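Local coordinates for Pli0006 protein (Listeria innocua, PDB 3OP9) that probably binds DNA through an N-terminal helix-turn-helix domain of the XRE (Cro/C1) type and so acts as a transcriptional regulator, at residues A[53-56]-A[57-61]; A[62-65]-A[66-69]; A[24-27]-A[28-32]. All coordinates share one frame; numbering follows the deposited sequence.

Overall arrangement
From the N terminus, contact 3 (24-27 with 28-32) comes first and lies within helix 25-32; contact 1 (53-56 with 57-61) follows on helix 51-61, and contact 2 (62-65 with 66-69) takes up the chain at once, turning it into helix 65-69. All three are local and stand in series, so none encloses or crosses another. Contact 1 is the middle piece: Leu32 and Leu31 of contact 3 pack on its Arg56 and Tyr60, while Leu68 of contact 2 packs on Leu57. Contacts 2 and 3 do not touch, their nearest atoms being about 8 Å apart. Contacts 1 and 2 also meet the second subunit.

Contact 1: A[53-56]-A[57-61]; sequences KLIR and LATYF
Thr59 turns its hydroxyl back on the carbonyl of Ile55, one helical turn earlier, and this is the main side-chain event here. With OG1 beside its own backbone N (chi1 -62°), Thr59 donates from OG1 to Ile55 O at 2.8 Å. The same oxygen takes the regular helical bond from Thr59 N at 2.9 Å, and the two donors come in from opposite faces of the carbonyl plane, so Ile55 O is gripped twice by one residue. The Ile55 side chain meets the hydroxyl obliquely, its CG2 branch lying 4.0 Å from Thr59 OG1.

On the buried side, Leu57 sets CG over the carbonyl oxygen of Lys53, 3.4 Å from Lys53 O, while its amide bonds to that same oxygen. Ala58 repeats the pattern in small: its methyl CB lies 3.4 Å from Leu54 O, the acceptor for Ala58 N. Tyr60 N closes the next turn on Arg56 O; its CG is anti to the backbone N (chi1 -179°), which carries the ring away from 53-56 and sets Tyr60 CD2 3.6 Å above the centre of the Phe61 ring.

Thr59 OG1 also hydrogen-bonds Tyr71 OH of the second subunit, and Ala58 packs on that same tyrosine. Within helix 51-61, Leu57 presses on Leu31 and Leu32 of helix 25-32 and on Phe10 of helix 10-21, while Leu54 and Ile55 face helix 65-69.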
loop_
_atom_site.group_PDB
_atom_site.type_symbol
_atom_site.label_atom_id
_atom_site.label_comp_id
_atom_site.label_asym_id
_atom_site.label_seq_id
_atom_site.Cartn_x
_atom_site.Cartn_y
_atom_site.Cartn_z
ATOM N N LYS A 53 10.848 -14.909 -13.912
ATOM C CA LYS A 53 9.979 -14.449 -15.004
ATOM C C LYS A 53 8.831 -13.535 -14.530
ATOM O O LYS A 53 8.481 -12.573 -15.213
ATOM C CB LYS A 53 9.495 -15.662 -15.804
ATOM C CG LYS A 53 10.647 -16.262 -16.588
ATOM C CD LYS A 53 10.275 -17.500 -17.334
ATOM C CE LYS A 53 11.484 -18.051 -18.044
ATOM N NZ LYS A 53 12.568 -18.383 -17.090
ATOM N N LEU A 54 8.266 -13.793 -13.354
ATOM C CA LEU A 54 7.274 -12.885 -12.794
ATOM C C LEU A 54 7.880 -11.533 -12.514
ATOM O O LEU A 54 7.214 -10.520 -12.695
ATOM C CB LEU A 54 6.702 -13.423 -11.481
ATOM C CG LEU A 54 5.791 -14.642 -11.638
ATOM C CD1 LEU A 54 5.540 -15.321 -10.304
ATOM C CD2 LEU A 54 4.502 -14.198 -12.297
ATOM N N ILE A 55 9.120 -11.506 -12.018
ATOM C CA ILE A 55 9.786 -10.229 -11.727
ATOM C C ILE A 55 10.076 -9.438 -12.999
ATOM O O ILE A 55 9.915 -8.216 -13.023
ATOM C CB ILE A 55 11.088 -10.431 -10.917
ATOM C CG1 ILE A 55 10.729 -10.747 -9.460
ATOM C CG2 ILE A 55 11.967 -9.163 -10.946
ATOM C CD1 ILE A 55 11.865 -11.360 -8.692
ATOM N N ARG A 56 10.489 -10.125 -14.064
ATOM C CA ARG A 56 10.718 -9.425 -15.319
ATOM C C ARG A 56 9.403 -8.844 -15.827
ATOM O O ARG A 56 9.395 -7.724 -16.333
ATOM C CB ARG A 56 11.313 -10.330 -16.412
ATOM C CG ARG A 56 12.732 -10.775 -16.192
ATOM C CD ARG A 56 13.236 -11.527 -17.426
ATOM N NE ARG A 56 14.646 -11.897 -17.333
ATOM C CZ ARG A 56 15.656 -11.043 -17.475
ATOM N NH1 ARG A 56 15.418 -9.759 -17.704
ATOM N NH2 ARG A 56 16.910 -11.472 -17.377
ATOM N N LEU A 57 8.298 -9.588 -15.711
ATOM C CA LEU A 57 7.009 -9.052 -16.188
ATOM C C LEU A 57 6.533 -7.883 -15.316
ATOM O O LEU A 57 6.029 -6.857 -15.812
ATOM C CB LEU A 57 5.934 -10.152 -16.187
ATOM C CG LEU A 57 6.141 -11.259 -17.229
ATOM C CD1 LEU A 57 5.265 -12.445 -16.956
ATOM C CD2 LEU A 57 5.871 -10.666 -18.616
ATOM N N ALA A 58 6.666 -8.030 -14.007
ATOM C CA ALA A 58 6.185 -6.959 -13.111
ATOM C C ALA A 58 6.978 -5.686 -13.366
ATOM O O ALA A 58 6.438 -4.581 -13.333
ATOM C CB ALA A 58 6.322 -7.389 -11.652
ATOM N N THR A 59 8.283 -5.841 -13.613
ATOM C CA THR A 59 9.135 -4.686 -13.844
ATOM C C THR A 59 8.737 -4.035 -15.188
ATOM O O THR A 59 8.630 -2.816 -15.293
ATOM C CB THR A 59 10.620 -5.122 -13.854
ATOM O OG1 THR A 59 10.951 -5.657 -12.565
ATOM C CG2 THR A 59 11.539 -3.945 -14.165
ATOM N N TYR A 60 8.508 -4.859 -16.205
ATOM C CA TYR A 60 8.180 -4.325 -17.535
ATOM C C TYR A 60 6.874 -3.506 -17.496
ATOM O O TYR A 60 6.809 -2.410 -18.034
ATOM C CB TYR A 60 8.062 -5.454 -18.550
ATOM C CG TYR A 60 7.747 -4.916 -19.913
ATOM C CD1 TYR A 60 8.756 -4.393 -20.714
ATOM C CD2 TYR A 60 6.443 -4.869 -20.380
ATOM C CE1 TYR A 60 8.476 -3.864 -21.965
ATOM C CE2 TYR A 60 6.164 -4.341 -21.641
ATOM C CZ TYR A 60 7.194 -3.846 -22.415
ATOM O OH TYR A 60 6.936 -3.322 -23.664
ATOM N N PHE A 61 5.861 -4.040 -16.821
ATOM C CA PHE A 61 4.523 -3.460 -16.778
ATOM C C PHE A 61 4.344 -2.528 -15.594
ATOM O O PHE A 61 3.270 -1.968 -15.410
ATOM C CB PHE A 61 3.473 -4.581 -16.709
ATOM C CG PHE A 61 3.352 -5.349 -17.982
ATOM C CD1 PHE A 61 2.856 -4.721 -19.126
ATOM C CD2 PHE A 61 3.711 -6.673 -18.058
ATOM C CE1 PHE A 61 2.726 -5.414 -20.310
ATOM C CE2 PHE A 61 3.584 -7.371 -19.251
ATOM C CZ PHE A 61 3.090 -6.733 -20.382
#

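Contact 2: A[62-65]-A[66-69]; sequences HLSI and DELV
Ser64 and Glu67 bond each other twice, each side chain serving the other's backbone amide. Glu67 N donates to Ser64 OG at 2.8 Å, and Ser64 N donates to Glu67 OE1 at 3.0 Å. The serine hydroxyl sits between its own backbone N and carbonyl carbon (chi1 64°), which turns OG over the start of the helix to meet the amide. Glu67 runs its extended chain back past that hydroxyl, with CG 3.0 Å from Ser64 OG, and its carboxylate is met by Ser64 N from above the plane, 39° out of it. Two amides at the start of the helix are thereby supplied with acceptors, and the carboxylate's negative charge would probably suit the helix dipole there.

Leu63 lies across Glu67 at a slant and turns inward, its CD1 meeting Leu68 CD1 at 4.2 Å with the two side chains nearly perpendicular. Regular helical bonds then begin, Leu68 N to Ser64 O and Val69 N to Ile65 O.

Leu68 drops into the core between Leu54 and Leu57 of helix 51-61 and Phe10 and Leu17 of helix 10-21. The carboxylate of Asp66 instead reaches the second subunit, accepting from the backbone amide of Ile65 there, and Ile65 packs on its own counterpart. Just before the cap, His62 has positive phi (58°) and ends helix 51-61 in a Schellman motif; what follows is a classic capping box, with Ser64 as N-cap of helix 65-69.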
loop_
_atom_site.group_PDB
_atom_site.type_symbol
_atom_site.label_atom_id
_atom_site.label_comp_id
_atom_site.label_asym_id
_atom_site.label_seq_id
_atom_site.Cartn_x
_atom_site.Cartn_y
_atom_site.Cartn_z
ATOM N N HIS A 62 5.396 -2.349 -14.796
ATOM C CA HIS A 62 5.345 -1.458 -13.622
ATOM C C HIS A 62 4.253 -1.859 -12.627
ATOM O O HIS A 62 3.460 -1.016 -12.206
ATOM C CB HIS A 62 5.090 -0.008 -14.036
ATOM C CG HIS A 62 6.091 0.523 -15.009
ATOM N ND1 HIS A 62 7.449 0.444 -14.792
ATOM C CD2 HIS A 62 5.934 1.140 -16.203
ATOM C CE1 HIS A 62 8.089 0.990 -15.812
ATOM N NE2 HIS A 62 7.193 1.415 -16.684
ATOM N N LEU A 63 4.235 -3.129 -12.243
ATOM C CA LEU A 63 3.182 -3.689 -11.397
ATOM C C LEU A 63 3.833 -4.306 -10.174
ATOM O O LEU A 63 4.994 -4.700 -10.238
ATOM C CB LEU A 63 2.476 -4.810 -12.157
ATOM C CG LEU A 63 1.760 -4.382 -13.449
ATOM C CD1 LEU A 63 1.233 -5.616 -14.161
ATOM C CD2 LEU A 63 0.647 -3.444 -13.098
ATOM N N SER A 64 3.093 -4.429 -9.077
ATOM C CA SER A 64 3.573 -5.282 -7.991
ATOM C C SER A 64 3.427 -6.717 -8.477
ATOM O O SER A 64 2.629 -7.002 -9.374
ATOM C CB SER A 64 2.751 -5.065 -6.721
ATOM O OG SER A 64 1.418 -5.480 -6.964
ATOM N N ILE A 65 4.186 -7.638 -7.891
ATOM C CA ILE A 65 4.011 -9.032 -8.245
ATOM C C ILE A 65 2.615 -9.449 -7.818
ATOM O O ILE A 65 1.969 -10.219 -8.503
ATOM C CB ILE A 65 5.070 -9.920 -7.562
ATOM C CG1 ILE A 65 6.456 -9.537 -8.076
ATOM C CG2 ILE A 65 4.803 -11.402 -7.844
ATOM C CD1 ILE A 65 7.572 -10.275 -7.359
ATOM N N ASP A 66 2.154 -8.925 -6.684
ATOM C CA ASP A 66 0.795 -9.243 -6.208
ATOM C C ASP A 66 -0.291 -8.858 -7.222
ATOM O O ASP A 66 -1.193 -9.635 -7.476
ATOM C CB ASP A 66 0.546 -8.587 -4.848
ATOM C CG ASP A 66 1.493 -9.138 -3.758
ATOM O OD1 ASP A 66 2.653 -8.698 -3.698
ATOM O OD2 ASP A 66 1.122 -10.033 -2.983
ATOM N N GLU A 67 -0.207 -7.649 -7.775
ATOM C CA GLU A 67 -1.132 -7.205 -8.818
ATOM C C GLU A 67 -1.019 -8.126 -10.045
ATOM O O GLU A 67 -2.029 -8.534 -10.630
ATOM C CB GLU A 67 -0.796 -5.756 -9.250
ATOM C CG GLU A 67 -1.185 -4.692 -8.226
ATOM C CD GLU A 67 -0.633 -3.290 -8.546
ATOM O OE1 GLU A 67 0.383 -3.176 -9.287
ATOM O OE2 GLU A 67 -1.210 -2.307 -8.025
ATOM N N LEU A 68 0.201 -8.371 -10.497
ATOM C CA LEU A 68 0.410 -9.229 -11.684
ATOM C C LEU A 68 -0.233 -10.615 -11.570
ATOM O O LEU A 68 -0.865 -11.103 -12.518
ATOM C CB LEU A 68 1.913 -9.395 -11.937
ATOM C CG LEU A 68 2.326 -10.282 -13.104
ATOM C CD1 LEU A 68 1.726 -9.757 -14.438
ATOM C CD2 LEU A 68 3.866 -10.378 -13.171
ATOM N N VAL A 69 -0.084 -11.265 -10.419
ATOM C CA VAL A 69 -0.713 -12.560 -10.269
ATOM C C VAL A 69 -2.110 -12.552 -9.667
ATOM O O VAL A 69 -2.723 -13.601 -9.638
ATOM C CB VAL A 69 0.160 -13.555 -9.484
ATOM C CG1 VAL A 69 1.547 -13.580 -10.050
ATOM C CG2 VAL A 69 0.152 -13.228 -7.980
#

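Contact 3: A[24-27]-A[28-32]; sequences KNHQ and IAELL
Ile28 N bonds back to Lys24 O at the start of helix 25-32, consistent with the first helix of a helix-turn-helix, with helix 36-44 following it; the bond is weak at 3.4 Å. Lys24 is the N-cap residue, and its N is taken at 3.0 Å by Gln27 OE1, in the plane of the Gln27 side-chain carbonyl, on a lone pair of OE1. The Ile28 side chain packs on Met43 of helix 36-44.

Ala29 comes next and makes a firmer bond, Ala29 N to Asn25 O at 2.8 Å, with its methyl beside that oxygen. Asn25 OD1 accepts from Lys18 NZ, and its side chain packs on Thr36 and Val39 of helix 36-44.

Glu30 N reaches His26 O at 2.9 Å from above the carbonyl plane, and here the side chains count too. A bend at chi2 (133°) folds the glutamate back over the turn, so that it lies alongside His26 and points the same way. His26 CG lies between the backbone N and the carbonyl carbon (chi1 79°), which turns a ring edge to the carboxylate.

Leu31 N continues the pattern on Gln27 O at 3.1 Å, while its side chain packs on Leu57 and Tyr60 of helix 51-61. Leu32 lies against Arg56 and Leu57 of the same helix. In the His26-Glu30 pair the imidazole and carboxylate planes are 40° apart, and the ring carbon His26 CD2 sits 3.2 Å from Glu30 OE2.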
loop_
_atom_site.group_PDB
_atom_site.type_symbol
_atom_site.label_atom_id
_atom_site.label_comp_id
_atom_site.label_asym_id
_atom_site.label_seq_id
_atom_site.Cartn_x
_atom_site.Cartn_y
_atom_site.Cartn_z
ATOM N N LYS A 24 2.210 -9.061 -28.986
ATOM C CA LYS A 24 2.121 -10.374 -29.590
ATOM C C LYS A 24 2.897 -11.304 -28.679
ATOM O O LYS A 24 3.843 -10.872 -28.028
ATOM C CB LYS A 24 2.759 -10.363 -30.976
ATOM C CG LYS A 24 2.240 -9.273 -31.899
ATOM C CD LYS A 24 1.124 -9.781 -32.795
ATOM C CE LYS A 24 1.101 -9.035 -34.118
ATOM N NZ LYS A 24 0.564 -9.879 -35.218
ATOM N N ASN A 25 2.507 -12.569 -28.639
ATOM C CA ASN A 25 3.187 -13.544 -27.789
ATOM C C ASN A 25 4.702 -13.577 -28.004
ATOM O O ASN A 25 5.449 -13.739 -27.044
ATOM C CB ASN A 25 2.618 -14.949 -27.997
ATOM C CG ASN A 25 1.244 -15.110 -27.408
ATOM O OD1 ASN A 25 0.754 -14.234 -26.698
ATOM N ND2 ASN A 25 0.623 -16.238 -27.673
ATOM N N HIS A 26 5.160 -13.448 -29.244
ATOM C CA HIS A 26 6.602 -13.539 -29.511
ATOM C C HIS A 26 7.384 -12.360 -28.900
ATOM O O HIS A 26 8.561 -12.513 -28.569
ATOM C CB HIS A 26 6.913 -13.673 -31.019
ATOM C CG HIS A 26 6.839 -12.381 -31.773
ATOM N ND1 HIS A 26 5.757 -12.035 -32.559
ATOM C CD2 HIS A 26 7.709 -11.348 -31.862
ATOM C CE1 HIS A 26 5.960 -10.841 -33.086
ATOM N NE2 HIS A 26 7.136 -10.399 -32.674
ATOM N N GLN A 27 6.731 -11.208 -28.742
ATOM C CA GLN A 27 7.337 -10.046 -28.090
ATOM C C GLN A 27 7.524 -10.304 -26.593
ATOM O O GLN A 27 8.572 -9.983 -26.009
ATOM C CB GLN A 27 6.468 -8.809 -28.302
ATOM C CG GLN A 27 6.423 -8.374 -29.771
ATOM C CD GLN A 27 5.548 -7.163 -30.010
ATOM O OE1 GLN A 27 4.367 -7.176 -29.700
ATOM N NE2 GLN A 27 6.132 -6.105 -30.583
ATOM N N ILE A 28 6.517 -10.898 -25.968
ATOM C CA ILE A 28 6.648 -11.268 -24.570
ATOM C C ILE A 28 7.694 -12.369 -24.442
ATOM O O ILE A 28 8.474 -12.371 -23.485
ATOM C CB ILE A 28 5.297 -11.708 -23.981
ATOM C CG1 ILE A 28 4.330 -10.520 -24.011
ATOM C CG2 ILE A 28 5.465 -12.265 -22.563
ATOM C CD1 ILE A 28 2.861 -10.903 -23.830
ATOM N N ALA A 29 7.721 -13.298 -25.405
ATOM C CA ALA A 29 8.672 -14.407 -25.344
ATOM C C ALA A 29 10.084 -13.843 -25.380
ATOM O O ALA A 29 10.972 -14.300 -24.654
ATOM C CB ALA A 29 8.464 -15.386 -26.515
ATOM N N GLU A 30 10.280 -12.842 -26.231
ATOM C CA GLU A 30 11.597 -12.224 -26.382
ATOM C C GLU A 30 11.989 -11.571 -25.063
ATOM O O GLU A 30 13.131 -11.678 -24.647
ATOM C CB GLU A 30 11.608 -11.211 -27.540
ATOM C CG GLU A 30 11.986 -11.821 -28.898
ATOM C CD GLU A 30 11.053 -11.417 -30.050
ATOM O OE1 GLU A 30 10.751 -10.209 -30.199
ATOM O OE2 GLU A 30 10.626 -12.315 -30.814
ATOM N N LEU A 31 11.035 -10.915 -24.399
ATOM C CA LEU A 31 11.282 -10.258 -23.112
ATOM C C LEU A 31 11.745 -11.250 -22.039
ATOM O O LEU A 31 12.600 -10.947 -21.211
ATOM C CB LEU A 31 9.998 -9.577 -22.625
ATOM C CG LEU A 31 10.035 -8.890 -21.259
ATOM C CD1 LEU A 31 10.806 -7.569 -21.313
ATOM C CD2 LEU A 31 8.624 -8.654 -20.754
ATOM N N LEU A 32 11.165 -12.437 -22.049
ATOM C CA LEU A 32 11.456 -13.414 -21.012
ATOM C C LEU A 32 12.484 -14.443 -21.447
ATOM O O LEU A 32 12.849 -15.302 -20.664
ATOM C CB LEU A 32 10.197 -14.140 -20.598
ATOM C CG LEU A 32 9.065 -13.260 -20.090
ATOM C CD1 LEU A 32 7.876 -14.138 -19.827
ATOM C CD2 LEU A 32 9.495 -12.503 -18.848
#